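Side-chain contacts in iron-chelator utilization protein (PDB 4YHB), which probably uses its bound FAD to reduce ferric siderophores, so that Thermobifida fusca can release the iron they carry: residues A[118-121]-A[122-126]; A[150-153]-A[154-158]; A[183-186]-A[187-191]; A[244-248]-A[249-253]. All coordinates share one frame; numbering follows the deposited sequence.

How the contacts relate
The four contacts follow one another along the chain. Contact 1 leads into strand 125-129 of the six-stranded antiparallel barrel in the FAD-binding domain. Contacts 2, 3 and 4 belong to the other domain, with its five-stranded parallel sheet. Contact 2 is the start of helix 152-161. Contact 3, about 14 Å from it between centres, packs on the same helix, Leu-183 CD2 being 3.7 Å from Ala-156 CB. Contacts 3 and 4 lead into strands 190-195 and 250-256, the two outermost of the sheet. Contacts 1 and 4 have centres about 36 Å apart, on opposite sides of the chain's centre. Contact 2 thus borders the cofactor in the interior, while the other three are surface loops leading into strands.

Contact 1 of 4, residues A[118-121]-A[122-126]; sequences ATAQ and PGDRL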
loop_
_atom_site.group_PDB
_atom_site.type_symbol
_atom_site.label_atom_id
_atom_site.label_comp_id
_atom_site.label_asym_id
_atom_site.label_seq_id
_atom_site.Cartn_x
_atom_site.Cartn_y
_atom_site.Cartn_z
ATOM N N ALA A 118 7.790 1.959 -14.620
ATOM C CA ALA A 118 8.653 2.957 -15.262
ATOM C C ALA A 118 8.206 3.258 -16.688
ATOM O O ALA A 118 8.465 4.343 -17.207
ATOM C CB ALA A 118 10.100 2.488 -15.256
ATOM N N THR A 119 7.526 2.300 -17.317
ATOM C CA THR A 119 7.097 2.460 -18.707
ATOM C C THR A 119 5.580 2.409 -18.860
ATOM O O THR A 119 5.073 2.270 -19.965
ATOM C CB THR A 119 7.713 1.372 -19.611
ATOM O OG1 THR A 119 7.187 0.088 -19.259
ATOM C CG2 THR A 119 9.234 1.353 -19.466
ATOM N N ALA A 120 4.864 2.520 -17.745
ATOM C CA ALA A 120 3.412 2.443 -17.763
ATOM C C ALA A 120 2.812 3.511 -18.671
ATOM O O ALA A 120 3.177 4.678 -18.595
ATOM C CB ALA A 120 2.857 2.572 -16.352
ATOM N N GLN A 121 1.898 3.103 -19.544
ATOM C CA GLN A 121 1.253 4.051 -20.446
ATOM C C GLN A 121 -0.138 3.548 -20.832
ATOM O O GLN A 121 -0.403 2.349 -20.740
ATOM C CB GLN A 121 2.129 4.286 -21.685
ATOM C CG GLN A 121 2.347 3.073 -22.557
ATOM C CD GLN A 121 3.363 3.332 -23.664
ATOM O OE1 GLN A 121 3.483 4.452 -24.167
ATOM N NE2 GLN A 121 4.111 2.293 -24.036
ATOM N N PRO A 122 -1.035 4.463 -21.236
ATOM C CA PRO A 122 -2.401 4.072 -21.603
ATOM C C PRO A 122 -2.396 2.922 -22.610
ATOM O O PRO A 122 -1.574 2.916 -23.524
ATOM C CB PRO A 122 -2.977 5.351 -22.217
ATOM C CG PRO A 122 -2.240 6.440 -21.522
ATOM C CD PRO A 122 -0.827 5.917 -21.411
ATOM N N GLY A 123 -3.259 1.936 -22.403
ATOM C CA GLY A 123 -3.290 0.775 -23.275
ATOM C C GLY A 123 -2.602 -0.460 -22.712
ATOM O O GLY A 123 -2.906 -1.563 -23.145
ATOM N N ASP A 124 -1.664 -0.287 -21.779
ATOM C CA ASP A 124 -1.101 -1.430 -21.046
ATOM C C ASP A 124 -2.212 -2.116 -20.283
ATOM O O ASP A 124 -3.108 -1.450 -19.784
ATOM C CB ASP A 124 -0.014 -1.006 -20.053
ATOM C CG ASP A 124 1.251 -0.514 -20.729
ATOM O OD1 ASP A 124 1.430 -0.782 -21.933
ATOM O OD2 ASP A 124 2.078 0.124 -20.038
ATOM N N ARG A 125 -2.151 -3.436 -20.168
ATOM C CA ARG A 125 -3.173 -4.148 -19.411
ATOM C C ARG A 125 -2.558 -4.982 -18.291
ATOM O O ARG A 125 -1.427 -5.459 -18.404
ATOM C CB ARG A 125 -4.015 -5.018 -20.360
ATOM C CG ARG A 125 -4.705 -4.185 -21.448
ATOM C CD ARG A 125 -5.472 -5.011 -22.488
ATOM N NE ARG A 125 -6.080 -4.135 -23.499
ATOM C CZ ARG A 125 -5.572 -3.907 -24.710
ATOM N NH1 ARG A 125 -4.454 -4.508 -25.100
ATOM N NH2 ARG A 125 -6.202 -3.091 -25.548
ATOM N N LEU A 126 -3.312 -5.144 -17.206
ATOM C CA LEU A 126 -2.887 -5.957 -16.079
ATOM C C LEU A 126 -4.020 -6.850 -15.619
ATOM O O LEU A 126 -5.183 -6.440 -15.623
ATOM C CB LEU A 126 -2.433 -5.077 -14.909
ATOM C CG LEU A 126 -1.191 -4.211 -15.116
ATOM C CD1 LEU A 126 -0.943 -3.355 -13.861
ATOM C CD2 LEU A 126 0.007 -5.096 -15.429
HETATM O O HOH W 1 4.495 -0.833 -18.741
HETATM O O HOH W 2 3.994 0.471 -21.718
#
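Pro-122 and Gly-123 form the corners of a tight reversal between Gln-121 and Asp-124. Gly-123 has phi 101°, where a side chain would be pressed against the carbonyl oxygen of Pro-122. Asp-124 then closes the turn twice over. Its backbone N donates to Gln-121 O (3.1 Å), and its OD2 takes the backbone N-H of Gln-121 at 3.0 Å, the donor standing well above the carboxylate plane. With CG beside its own backbone N (chi1 -69°), the carboxylate folds back over the start of the turn. Two waters widen its reach: one bridges OD2 to Thr-119 OG1, and the other, 2.6 Å from OD2, accepts from Gln-121 NE2 and donates to Thr-119 O. With an alanine in place of Asp-124, the Gln-121 N-H would probably lose its carboxylate mate and both waters one of their anchors. Arg-125 turns outward from the loop, and its NE pairs with Glu-21. Leu-126 carries the chain into the barrel, packing on Trp-116. The arrangement is a type II beta turn from Gln-121 to Asp-124, reinforced by an aspartate side chain, that passes the chain from helix 112-118 into barrel strand 125-129.

Contact 2 of 4, residues A[150-153]-A[154-158]; sequences TALP and AAARR. With FAD (flavin-adenine dinucleotide), chain C.
The FAD pocket is bordered here by the first turn of helix 152-161, where Leu-152 and Pro-153 begin the helix beside the flavin. Thr-150 O comes down over the face of the isoalloxazine, 3.3 Å from FAD C4X, and the ring of Pro-153 brings CG to 3.6 Å from FAD O4. Thr-150 also meets the other end of the folded cofactor: its CG2 lies 3.4 Å from FAD N6A of the adenine. The threonine is set by chi1 63°, which puts OG1 between the backbone N and the carbonyl carbon, where it is hydrogen-bonded to Asp-148 OD1, and leaves CG2 for the cofactor. One water joins the loop to the helix, donating to Thr-150 O (2.7 Å) and accepting from Ala-154 N (3.1 Å). Helix 152-161 is the crossover of a beta-alpha-beta unit, running between parallel strands 142-147 and 167-174. Regular helical bonds start at once: Ala-155 N to Ala-151 O, Ala-156 N to Leu-152 O (2.7 Å), Arg-157 N to Pro-153 O. Proline suits the first turn, as its nitrogen has no hydrogen needing an acceptor. Leu-152 CD1 rests one turn along against Ala-156 CB, at 4.3 Å. Small alanine side chains meet the surroundings, Ala-155 on Ala-147 of strand 142-147 and Ala-154 on Thr-90 of the barrel. Arg-157 runs out fully extended in the barrel's direction, its NE in a salt bridge with Glu-161 and its NH1 hydrogen-bonded to Val-91 O and Ser-47 OG.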
loop_
_atom_site.group_PDB
_atom_site.type_symbol
_atom_site.label_atom_id
_atom_site.label_comp_id
_atom_site.label_asym_id
_atom_site.label_seq_id
_atom_site.Cartn_x
_atom_site.Cartn_y
_atom_site.Cartn_z
ATOM N N THR A 150 6.456 2.262 -0.112
ATOM C CA THR A 150 5.545 1.170 -0.506
ATOM C C THR A 150 4.237 1.211 0.265
ATOM O O THR A 150 3.201 0.732 -0.219
ATOM C CB THR A 150 6.158 -0.227 -0.288
ATOM O OG1 THR A 150 6.418 -0.435 1.111
ATOM C CG2 THR A 150 7.440 -0.393 -1.086
ATOM N N ALA A 151 4.294 1.786 1.465
ATOM C CA ALA A 151 3.142 1.872 2.338
ATOM C C ALA A 151 2.532 3.268 2.362
ATOM O O ALA A 151 1.485 3.477 2.963
ATOM C CB ALA A 151 3.523 1.436 3.736
ATOM N N LEU A 152 3.161 4.214 1.670
ATOM C CA LEU A 152 2.628 5.575 1.589
ATOM C C LEU A 152 1.241 5.645 0.933
ATOM O O LEU A 152 0.398 6.429 1.385
ATOM C CB LEU A 152 3.620 6.495 0.849
ATOM C CG LEU A 152 3.202 7.953 0.614
ATOM C CD1 LEU A 152 2.761 8.627 1.919
ATOM C CD2 LEU A 152 4.331 8.756 -0.049
ATOM N N PRO A 153 0.984 4.840 -0.121
ATOM C CA PRO A 153 -0.376 4.908 -0.687
ATOM C C PRO A 153 -1.489 4.616 0.314
ATOM O O PRO A 153 -2.485 5.356 0.354
ATOM C CB PRO A 153 -0.351 3.837 -1.785
ATOM C CG PRO A 153 1.093 3.840 -2.246
ATOM C CD PRO A 153 1.887 4.037 -0.972
ATOM N N ALA A 154 -1.336 3.544 1.091
ATOM C CA ALA A 154 -2.322 3.204 2.102
ATOM C C ALA A 154 -2.390 4.292 3.176
ATOM O O ALA A 154 -3.479 4.706 3.553
ATOM C CB ALA A 154 -2.003 1.848 2.730
ATOM N N ALA A 155 -1.235 4.743 3.668
ATOM C CA ALA A 155 -1.207 5.798 4.691
ATOM C C ALA A 155 -1.861 7.092 4.201
ATOM O O ALA A 155 -2.632 7.720 4.935
ATOM C CB ALA A 155 0.236 6.075 5.148
ATOM N N ALA A 156 -1.564 7.480 2.963
ATOM C CA ALA A 156 -2.125 8.702 2.397
ATOM C C ALA A 156 -3.635 8.568 2.205
ATOM O O ALA A 156 -4.388 9.520 2.459
ATOM C CB ALA A 156 -1.447 9.046 1.075
ATOM N N ARG A 157 -4.080 7.388 1.773
ATOM C CA ARG A 157 -5.513 7.148 1.622
ATOM C C ARG A 157 -6.212 7.276 2.969
ATOM O O ARG A 157 -7.279 7.869 3.062
ATOM C CB ARG A 157 -5.800 5.768 1.022
ATOM C CG ARG A 157 -7.295 5.464 0.993
ATOM C CD ARG A 157 -7.631 4.207 0.219
ATOM N NE ARG A 157 -9.052 3.867 0.372
ATOM C CZ ARG A 157 -9.622 2.783 -0.142
ATOM N NH1 ARG A 157 -8.890 1.938 -0.856
ATOM N NH2 ARG A 157 -10.923 2.543 0.054
ATOM N N ARG A 158 -5.598 6.716 4.006
ATOM C CA ARG A 158 -6.105 6.824 5.371
ATOM C C ARG A 158 -6.234 8.286 5.803
ATOM O O ARG A 158 -7.298 8.728 6.241
ATOM C CB ARG A 158 -5.188 6.069 6.329
ATOM C CG ARG A 158 -5.536 6.208 7.807
ATOM C CD ARG A 158 -6.948 5.755 8.037
ATOM N NE ARG A 158 -7.095 4.937 9.237
ATOM C CZ ARG A 158 -8.281 4.592 9.725
ATOM N NH1 ARG A 158 -9.379 5.005 9.105
ATOM N NH2 ARG A 158 -8.370 3.835 10.813
HETATM P PA FAD C . 10.098 -8.018 -6.534
HETATM O O1A FAD C . 10.279 -9.061 -7.646
HETATM O O2A FAD C . 9.018 -8.471 -5.481
HETATM O O5B FAD C . 11.478 -7.936 -5.707
HETATM C C5B FAD C . 12.692 -7.915 -6.367
HETATM C C4B FAD C . 13.737 -7.196 -5.492
HETATM O O4B FAD C . 13.466 -5.826 -5.367
HETATM C C3B FAD C . 13.812 -7.735 -4.126
HETATM O O3B FAD C . 15.159 -7.731 -3.779
HETATM C C2B FAD C . 13.086 -6.801 -3.334
HETATM O O2B FAD C . 13.568 -6.664 -2.003
HETATM C C1B FAD C . 13.301 -5.520 -4.023
HETATM N N9A FAD C . 12.213 -4.558 -3.906
HETATM C C8A FAD C . 10.889 -4.821 -3.944
HETATM N N7A FAD C . 10.218 -3.667 -3.822
HETATM C C5A FAD C . 11.122 -2.664 -3.749
HETATM C C6A FAD C . 11.029 -1.278 -3.617
HETATM N N6A FAD C . 9.753 -0.657 -3.563
HETATM N N1A FAD C . 12.151 -0.540 -3.557
HETATM C C2A FAD C . 13.367 -1.123 -3.618
HETATM N N3A FAD C . 13.492 -2.447 -3.744
HETATM C C4A FAD C . 12.390 -3.228 -3.795
HETATM N N1 FAD C . 4.213 -1.169 -3.434
HETATM C C2 FAD C . 3.952 -0.058 -4.126
HETATM O O2 FAD C . 4.823 0.446 -4.819
HETATM N N3 FAD C . 2.697 0.481 -4.039
HETATM C C4 FAD C . 1.730 -0.078 -3.279
HETATM O O4 FAD C . 0.626 0.448 -3.251
HETATM C C4X FAD C . 1.979 -1.233 -2.538
HETATM N N5 FAD C . 1.031 -1.844 -1.737
HETATM C C5X FAD C . 1.342 -2.976 -1.063
HETATM C C6 FAD C . 0.383 -3.603 -0.259
HETATM C C7 FAD C . 0.656 -4.647 0.368
HETATM C C7M FAD C . -0.482 -5.241 1.219
HETATM C C8 FAD C . 1.737 -5.257 0.370
HETATM C C8M FAD C . 2.020 -6.506 1.157
HETATM C C9 FAD C . 2.786 -4.778 -0.368
HETATM C C9A FAD C . 2.716 -3.513 -1.222
HETATM N N10 FAD C . 3.610 -2.902 -1.984
HETATM C C10 FAD C . 3.283 -1.772 -2.648
HETATM C "C1'" FAD C . 4.976 -3.458 -2.096
HETATM C "C2'" FAD C . 5.158 -4.319 -3.308
HETATM O "O2'" FAD C . 4.300 -5.389 -3.244
HETATM C "C3'" FAD C . 6.656 -4.785 -3.351
HETATM O "O3'" FAD C . 7.443 -3.637 -3.339
HETATM C "C4'" FAD C . 7.001 -5.744 -4.459
HETATM O "O4'" FAD C . 8.131 -6.437 -4.137
HETATM C "C5'" FAD C . 7.267 -5.051 -5.805
HETATM O "O5'" FAD C . 7.240 -5.938 -6.897
HETATM P P FAD C . 8.560 -6.022 -7.763
HETATM O O1P FAD C . 8.196 -7.106 -8.802
HETATM O O2P FAD C . 8.886 -4.545 -8.115
HETATM O O3P FAD C . 9.943 -6.600 -7.263
HETATM O O HOH W 3 0.550 1.238 0.300
#

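Contact 3 of 4, residues A[183-186]-A[187-191]; sequences LDAP and EGAEI
Pro-186 O receives the backbone N-H of Ala-189 at 3.2 Å, the donor standing 38° out of the carbonyl plane. This bond closes a turn with Glu-187 and Gly-188 at its corners. The methyl of Ala-189 folds in against the same oxygen, CB to Pro-186 O being 3.3 Å. Gly-188 takes a positive phi, which most other residues adopt only at some cost. Glu-187, at the outer corner, has a chain that bends at chi2 and ends at the exposed surface. The arrangement is a type II beta turn from Pro-186 to Ala-189, and it brings the chain round to strand 190-195, an outermost strand of the parallel sheet. Entering and leaving arms run 133° apart, and three small apolar meetings lie between them. Nearest the turn, Ala-185 CB meets Ala-189 CB methyl to methyl at 3.7 Å. Further out, Ile-191 CD1 reaches across to Ala-185 CB (3.9 Å). Its CG1 stands beside the backbone N (chi1 -60°), and the nearly straight chi2 extends CD1 from there to the opposite arm. That same methyl approaches Leu-183 CD1 more loosely, at 4.4 Å. Leu-183 and Ile-191 both also pack on Phe-172 of strand 167-174, whereas Ala-185 and Pro-186 lean on Ile-159 of helix 152-161. Between Leu-183 and Ala-185, Asp-184 is the centre of an inverse gamma turn, and its backbone N donates to Glu-160 OE2.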
loop_
_atom_site.group_PDB
_atom_site.type_symbol
_atom_site.label_atom_id
_atom_site.label_comp_id
_atom_site.label_asym_id
_atom_site.label_seq_id
_atom_site.Cartn_x
_atom_site.Cartn_y
_atom_site.Cartn_z
ATOM N N LEU A 183 -0.794 16.352 0.699
ATOM C CA LEU A 183 -1.894 15.503 1.138
ATOM C C LEU A 183 -3.059 16.309 1.708
ATOM O O LEU A 183 -2.852 17.326 2.373
ATOM C CB LEU A 183 -1.390 14.508 2.184
ATOM C CG LEU A 183 -0.294 13.538 1.731
ATOM C CD1 LEU A 183 0.125 12.646 2.885
ATOM C CD2 LEU A 183 -0.785 12.690 0.552
ATOM N N ASP A 184 -4.279 15.845 1.456
ATOM C CA ASP A 184 -5.472 16.481 2.009
ATOM C C ASP A 184 -5.756 15.934 3.404
ATOM O O ASP A 184 -6.547 15.010 3.574
ATOM C CB ASP A 184 -6.683 16.261 1.100
ATOM C CG ASP A 184 -7.794 17.271 1.346
ATOM O OD1 ASP A 184 -7.734 18.003 2.363
ATOM O OD2 ASP A 184 -8.734 17.328 0.526
ATOM N N ALA A 185 -5.103 16.518 4.398
ATOM C CA ALA A 185 -5.131 16.003 5.757
ATOM C C ALA A 185 -6.063 16.834 6.637
ATOM O O ALA A 185 -6.346 17.994 6.315
ATOM C CB ALA A 185 -3.724 15.993 6.329
ATOM N N PRO A 186 -6.544 16.247 7.749
ATOM C CA PRO A 186 -7.336 17.033 8.697
ATOM C C PRO A 186 -6.560 18.238 9.210
ATOM O O PRO A 186 -5.324 18.262 9.151
ATOM C CB PRO A 186 -7.614 16.046 9.833
ATOM C CG PRO A 186 -7.523 14.696 9.191
ATOM C CD PRO A 186 -6.439 14.834 8.160
ATOM N N GLU A 187 -7.293 19.230 9.703
ATOM C CA GLU A 187 -6.690 20.433 10.250
ATOM C C GLU A 187 -5.731 20.084 11.382
ATOM O O GLU A 187 -6.051 19.278 12.253
ATOM C CB GLU A 187 -7.778 21.393 10.744
ATOM C CG GLU A 187 -7.253 22.719 11.290
ATOM C CD GLU A 187 -6.596 23.585 10.226
ATOM O OE1 GLU A 187 -6.795 23.318 9.019
ATOM O OE2 GLU A 187 -5.869 24.529 10.602
ATOM N N GLY A 188 -4.541 20.673 11.345
ATOM C CA GLY A 188 -3.568 20.483 12.402
ATOM C C GLY A 188 -2.764 19.200 12.311
ATOM O O GLY A 188 -1.987 18.892 13.214
ATOM N N ALA A 189 -2.945 18.443 11.232
ATOM C CA ALA A 189 -2.180 17.213 11.053
ATOM C C ALA A 189 -0.689 17.520 11.069
ATOM O O ALA A 189 -0.249 18.542 10.543
ATOM C CB ALA A 189 -2.566 16.517 9.760
ATOM N N GLU A 190 0.079 16.647 11.707
ATOM C CA GLU A 190 1.523 16.799 11.750
ATOM C C GLU A 190 2.184 15.727 10.896
ATOM O O GLU A 190 2.235 14.555 11.273
ATOM C CB GLU A 190 2.030 16.734 13.183
ATOM C CG GLU A 190 1.523 17.875 14.052
ATOM C CD GLU A 190 2.317 18.023 15.334
ATOM O OE1 GLU A 190 3.178 17.153 15.608
ATOM O OE2 GLU A 190 2.085 19.014 16.063
ATOM N N ILE A 191 2.681 16.142 9.737
ATOM C CA ILE A 191 3.243 15.210 8.776
ATOM C C ILE A 191 4.708 15.517 8.537
ATOM O O ILE A 191 5.062 16.610 8.104
ATOM C CB ILE A 191 2.478 15.260 7.449
ATOM C CG1 ILE A 191 1.009 14.902 7.673
ATOM C CG2 ILE A 191 3.125 14.330 6.436
ATOM C CD1 ILE A 191 0.128 15.211 6.488
#

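Contact 4 of 4, residues A[244-248]-A[249-253]; sequences LVRGR and DFEVD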
loop_
_atom_site.group_PDB
_atom_site.type_symbol
_atom_site.label_atom_id
_atom_site.label_comp_id
_atom_site.label_asym_id
_atom_site.label_seq_id
_atom_site.Cartn_x
_atom_site.Cartn_y
_atom_site.Cartn_z
ATOM N N LEU A 244 1.109 -2.383 24.273
ATOM C CA LEU A 244 0.074 -2.253 23.255
ATOM C C LEU A 244 -0.211 -3.599 22.606
ATOM O O LEU A 244 0.665 -4.460 22.519
ATOM C CB LEU A 244 0.476 -1.224 22.202
ATOM C CG LEU A 244 0.690 0.195 22.735
ATOM C CD1 LEU A 244 0.910 1.180 21.597
ATOM C CD2 LEU A 244 -0.488 0.621 23.589
ATOM N N VAL A 245 -1.446 -3.774 22.153
ATOM C CA VAL A 245 -1.881 -5.049 21.603
ATOM C C VAL A 245 -2.191 -4.938 20.118
ATOM O O VAL A 245 -2.960 -4.074 19.700
ATOM C CB VAL A 245 -3.128 -5.581 22.346
ATOM C CG1 VAL A 245 -3.625 -6.879 21.711
ATOM C CG2 VAL A 245 -2.816 -5.781 23.820
ATOM N N ARG A 246 -1.579 -5.826 19.339
ATOM C CA ARG A 246 -1.801 -5.921 17.902
ATOM C C ARG A 246 -3.280 -6.077 17.578
ATOM O O ARG A 246 -3.993 -6.833 18.238
ATOM C CB ARG A 246 -1.000 -7.096 17.332
ATOM C CG ARG A 246 -1.316 -7.465 15.893
ATOM C CD ARG A 246 -0.256 -8.406 15.320
ATOM N NE ARG A 246 -0.419 -9.782 15.793
ATOM C CZ ARG A 246 0.173 -10.292 16.872
ATOM N NH1 ARG A 246 0.989 -9.547 17.612
ATOM N NH2 ARG A 246 -0.049 -11.557 17.211
ATOM N N GLY A 247 -3.743 -5.338 16.576
ATOM C CA GLY A 247 -5.125 -5.419 16.146
ATOM C C GLY A 247 -6.014 -4.437 16.878
ATOM O O GLY A 247 -6.982 -3.935 16.318
ATOM N N ARG A 248 -5.674 -4.153 18.131
ATOM C CA ARG A 248 -6.456 -3.231 18.944
ATOM C C ARG A 248 -5.797 -1.848 19.034
ATOM O O ARG A 248 -6.447 -0.831 18.808
ATOM C CB ARG A 248 -6.660 -3.806 20.347
ATOM C CG ARG A 248 -7.644 -3.020 21.206
ATOM C CD ARG A 248 -7.692 -3.564 22.630
ATOM N NE ARG A 248 -6.446 -3.308 23.350
ATOM C CZ ARG A 248 -6.111 -3.882 24.501
ATOM N NH1 ARG A 248 -6.928 -4.758 25.073
ATOM N NH2 ARG A 248 -4.955 -3.583 25.080
ATOM N N ASP A 249 -4.510 -1.823 19.362
ATOM C CA ASP A 249 -3.787 -0.565 19.539
ATOM C C ASP A 249 -2.923 -0.240 18.324
ATOM O O ASP A 249 -2.675 0.931 18.010
ATOM C CB ASP A 249 -2.910 -0.624 20.789
ATOM C CG ASP A 249 -3.695 -0.983 22.033
ATOM O OD1 ASP A 249 -4.815 -0.451 22.209
ATOM O OD2 ASP A 249 -3.193 -1.805 22.829
ATOM N N PHE A 250 -2.448 -1.277 17.652
ATOM C CA PHE A 250 -1.594 -1.061 16.496
ATOM C C PHE A 250 -1.713 -2.139 15.441
ATOM O O PHE A 250 -2.305 -3.196 15.659
ATOM C CB PHE A 250 -0.128 -0.945 16.927
ATOM C CG PHE A 250 0.474 -2.239 17.412
ATOM C CD1 PHE A 250 1.103 -3.105 16.531
ATOM C CD2 PHE A 250 0.418 -2.583 18.756
ATOM C CE1 PHE A 250 1.656 -4.295 16.981
ATOM C CE2 PHE A 250 0.965 -3.762 19.210
ATOM C CZ PHE A 250 1.589 -4.622 18.326
ATOM N N GLU A 251 -1.137 -1.839 14.286
ATOM C CA GLU A 251 -0.936 -2.804 13.225
ATOM C C GLU A 251 0.434 -2.514 12.635
ATOM O O GLU A 251 0.782 -1.351 12.420
ATOM C CB GLU A 251 -2.034 -2.695 12.169
ATOM C CG GLU A 251 -2.390 -4.003 11.527
ATOM C CD GLU A 251 -3.139 -4.919 12.467
ATOM O OE1 GLU A 251 -2.475 -5.695 13.191
ATOM O OE2 GLU A 251 -4.393 -4.872 12.466
ATOM N N VAL A 252 1.218 -3.557 12.400
ATOM C CA VAL A 252 2.527 -3.397 11.775
ATOM C C VAL A 252 2.630 -4.412 10.651
ATOM O O VAL A 252 2.567 -5.617 10.893
ATOM C CB VAL A 252 3.671 -3.598 12.775
ATOM C CG1 VAL A 252 4.999 -3.685 12.046
ATOM C CG2 VAL A 252 3.688 -2.468 13.783
ATOM N N ASP A 253 2.765 -3.928 9.420
ATOM C CA ASP A 253 2.618 -4.801 8.254
ATOM C C ASP A 253 3.816 -4.630 7.331
ATOM O O ASP A 253 4.027 -3.555 6.759
ATOM C CB ASP A 253 1.303 -4.490 7.517
ATOM C CG ASP A 253 0.802 -5.661 6.660
ATOM O OD1 ASP A 253 1.557 -6.634 6.462
ATOM O OD2 ASP A 253 -0.350 -5.606 6.179
#
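Asp-249 and Val-245 hold each other by two short bonds: Val-245 N donates to Asp-249 OD2 (2.7 Å), and Asp-249 N to Val-245 O (2.8 Å), almost straight at 172°. Val-245 O also accepts from Arg-248 N. The result is a tight loop between helix 229-241 and outermost strand 250-256 of the parallel sheet, with Arg-246 and Phe-250 bridged and Gly-247 N donating to Phe-250 O at 2.7 Å. At its backbone angles, a CB on Gly-247 would collide with the carbonyl oxygen of Arg-246. Arg-248 lies alongside Asp-249 and presents its guanidinium edge in a weak salt bridge, NH2 to OD2 3.4 Å. Replacing Asp-249 by an alanine would probably leave the Val-245 N-H without its acceptor and the Arg-248 charge without this mate. Glu-251 OE1 touches Arg-246 CG at 3.4 Å, while its OE2 is bonded to Tyr-137 OH. Packing centres on Phe-250, whose ring is turned back against the loop by chi1 70°, CG lying between the backbone N and the carbonyl carbon. Leu-244 CB meets the ring at CD2 (3.7 Å), and Arg-246 CA sits over one face in a CH-pi contact, 3.8 Å from the centroid.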